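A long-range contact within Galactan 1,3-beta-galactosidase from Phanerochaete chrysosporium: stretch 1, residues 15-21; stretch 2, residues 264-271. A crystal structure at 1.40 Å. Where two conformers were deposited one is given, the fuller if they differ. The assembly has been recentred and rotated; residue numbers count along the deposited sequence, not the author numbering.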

# COMPACT_ATOMS: atom_id res chain seq x y z
N ASN A 15 -9.66 -0.60 -16.12
CA ASN A 15 -10.42 -0.87 -14.91
C ASN A 15 -9.52 -0.71 -13.70
O ASN A 15 -8.33 -1.01 -13.75
CB ASN A 15 -10.96 -2.30 -14.95
CG ASN A 15 -11.99 -2.51 -16.03
OD1 ASN A 15 -12.89 -1.68 -16.20
ND2 ASN A 15 -11.87 -3.61 -16.77
N THR A 16 -10.10 -0.23 -12.61
CA THR A 16 -9.34 -0.07 -11.38
C THR A 16 -8.78 -1.41 -10.91
O THR A 16 -9.49 -2.43 -10.90
CB THR A 16 -10.23 0.54 -10.29
OG1 THR A 16 -10.91 1.68 -10.83
CG2 THR A 16 -9.40 0.97 -9.10
N ILE A 17 -7.49 -1.43 -10.58
CA ILE A 17 -6.85 -2.65 -10.11
C ILE A 17 -7.46 -3.06 -8.78
O ILE A 17 -7.63 -2.21 -7.88
CB ILE A 17 -5.34 -2.44 -10.00
CG1 ILE A 17 -4.74 -2.27 -11.40
CG2 ILE A 17 -4.67 -3.61 -9.26
CD1 ILE A 17 -3.29 -1.84 -11.40
N GLN A 18 -7.79 -4.34 -8.64
CA GLN A 18 -8.39 -4.92 -7.44
C GLN A 18 -7.46 -6.02 -6.93
O GLN A 18 -7.69 -7.21 -7.18
CB GLN A 18 -9.77 -5.46 -7.74
CG GLN A 18 -10.78 -4.35 -8.04
CD GLN A 18 -11.15 -3.57 -6.80
OE1 GLN A 18 -10.84 -3.97 -5.68
NE2 GLN A 18 -11.82 -2.44 -6.99
N ALA A 19 -6.41 -5.62 -6.23
CA ALA A 19 -5.40 -6.56 -5.74
C ALA A 19 -4.85 -6.04 -4.40
O ALA A 19 -3.66 -5.76 -4.23
CB ALA A 19 -4.31 -6.77 -6.79
N HIS A 20 -5.74 -5.88 -3.43
CA HIS A 20 -5.36 -5.40 -2.10
C HIS A 20 -4.67 -6.52 -1.32
O HIS A 20 -4.88 -7.70 -1.58
CB HIS A 20 -6.61 -4.88 -1.40
CG HIS A 20 -7.45 -4.01 -2.29
ND1 HIS A 20 -7.23 -2.66 -2.44
CD2 HIS A 20 -8.49 -4.32 -3.11
CE1 HIS A 20 -8.10 -2.16 -3.30
NE2 HIS A 20 -8.89 -3.14 -3.72
N GLY A 21 -3.84 -6.13 -0.36
CA GLY A 21 -3.09 -7.15 0.37
C GLY A 21 -2.08 -7.87 -0.51
O GLY A 21 -1.94 -9.10 -0.42
N LEU A 264 -15.45 2.34 1.78
CA LEU A 264 -15.45 2.20 0.34
C LEU A 264 -14.24 1.33 -0.01
O LEU A 264 -13.27 1.77 -0.64
CB LEU A 264 -15.39 3.56 -0.35
CG LEU A 264 -15.87 3.63 -1.80
CD1 LEU A 264 -17.36 3.31 -1.90
CD2 LEU A 264 -15.57 5.00 -2.39
N LEU A 265 -14.31 0.06 0.41
CA LEU A 265 -13.14 -0.81 0.39
C LEU A 265 -12.59 -1.01 -1.00
O LEU A 265 -11.37 -1.15 -1.17
CB LEU A 265 -13.47 -2.18 1.00
CG LEU A 265 -13.32 -2.26 2.51
CD1 LEU A 265 -13.94 -3.55 3.04
CD2 LEU A 265 -11.86 -2.10 2.97
N GLY A 266 -13.45 -1.04 -2.02
CA GLY A 266 -12.97 -1.22 -3.37
C GLY A 266 -12.16 -0.07 -3.88
O GLY A 266 -11.48 -0.22 -4.91
N SER A 267 -12.20 1.07 -3.20
CA SER A 267 -11.40 2.23 -3.54
C SER A 267 -10.20 2.39 -2.62
O SER A 267 -9.54 3.44 -2.65
CB SER A 267 -12.27 3.49 -3.55
OG SER A 267 -13.25 3.38 -4.58
N SER A 268 -9.89 1.38 -1.81
CA SER A 268 -8.62 1.39 -1.09
C SER A 268 -7.48 1.50 -2.09
O SER A 268 -7.50 0.88 -3.15
CB SER A 268 -8.46 0.11 -0.26
OG SER A 268 -9.53 -0.05 0.67
N ARG A 269 -6.48 2.33 -1.76
CA ARG A 269 -5.45 2.72 -2.71
C ARG A 269 -4.17 1.94 -2.47
O ARG A 269 -4.01 1.25 -1.46
CB ARG A 269 -5.18 4.24 -2.66
CG ARG A 269 -6.38 5.13 -3.06
CD ARG A 269 -7.01 4.71 -4.39
NE ARG A 269 -8.07 5.64 -4.80
CZ ARG A 269 -9.08 5.32 -5.60
NH1 ARG A 269 -9.19 4.09 -6.08
NH2 ARG A 269 -10.00 6.24 -5.91
N TYR A 270 -3.26 2.04 -3.43
CA TYR A 270 -1.98 1.35 -3.40
C TYR A 270 -0.90 2.40 -3.16
O TYR A 270 -0.76 3.34 -3.96
CB TYR A 270 -1.77 0.60 -4.72
CG TYR A 270 -2.93 -0.32 -5.00
CD1 TYR A 270 -3.16 -1.45 -4.23
CD2 TYR A 270 -3.83 -0.04 -6.03
CE1 TYR A 270 -4.24 -2.28 -4.46
CE2 TYR A 270 -4.93 -0.86 -6.27
CZ TYR A 270 -5.12 -1.98 -5.49
OH TYR A 270 -6.22 -2.80 -5.72
N ILE A 271 -0.19 2.26 -2.06
CA ILE A 271 0.83 3.20 -1.63
C ILE A 271 2.15 2.47 -1.83
O ILE A 271 2.54 1.62 -1.02
CB ILE A 271 0.61 3.62 -0.17
CG1 ILE A 271 -0.84 4.12 0.07
CG2 ILE A 271 1.62 4.69 0.22
CD1 ILE A 271 -1.34 5.19 -0.89
O HOH W 1 -9.15 -0.86 -5.95
O HOH W 2 -5.42 -1.20 -1.05

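Residues that touch here are at least 245 apart in sequence; the two stretches do not pair backbone to backbone. Their CA atoms stay well separated, 7.2 Å between Gln-18 and Gly-266 and 7.6 Å between His-20 and Ser-268, so side chains and water span the gap. Stretch 1 runs mostly as loop and turns a corner at Gly-21, whose positive phi by itself favours glycine. Stretch 2 leaves a 3-10 segment at Leu-265 and Gly-266, where Ser-268 N donates to Leu-265 O (3.0 Å), and enters a strand at Arg-269.

Tyr-270 has the most surface covered by the other stretch, 109 Å². Its CA-to-CB bond points sideways, but the ring carries the hydroxyl into the loop, where Tyr-270 OH donates to Ile-17 O (2.6 Å) and accepts from Ala-19 N (2.9 Å). The second bond is almost straight, at 176°, and the pair of them ties down the backbone on both sides of Gln-18. Ile-17 adds an apolar contact, CG2 to Tyr-270 CE2 at 4.1 Å.

Gln-18 starts out pointing away, yet with chi1 and chi2 both m its amide comes back to the other stretch: Gln-18 NE2 donates to Gly-266 O (3.1 Å), while Gln-18 OE1 accepts from His-20 NE2 (2.9 Å). The second bond helps fix the imidazole, which lies between Leu-265 O over one face and Tyr-270 OH over the opposite one. Ser-268 O sits at the ring edge, 3.1 Å from His-20 CE1. The His-20 and Tyr-270 rings are near parallel (22°) but slid apart, centroids 5.1 Å distant, so they barely overlap.

Two waters complete the contact. Water 1 donates from its O to Ile-17 O (2.8 Å) and Gly-266 O (2.6 Å), bridging two carbonyls that cannot bond each other; water 2 links His-20 ND1 (2.7 Å from its O) to Arg-269 O (2.9 Å).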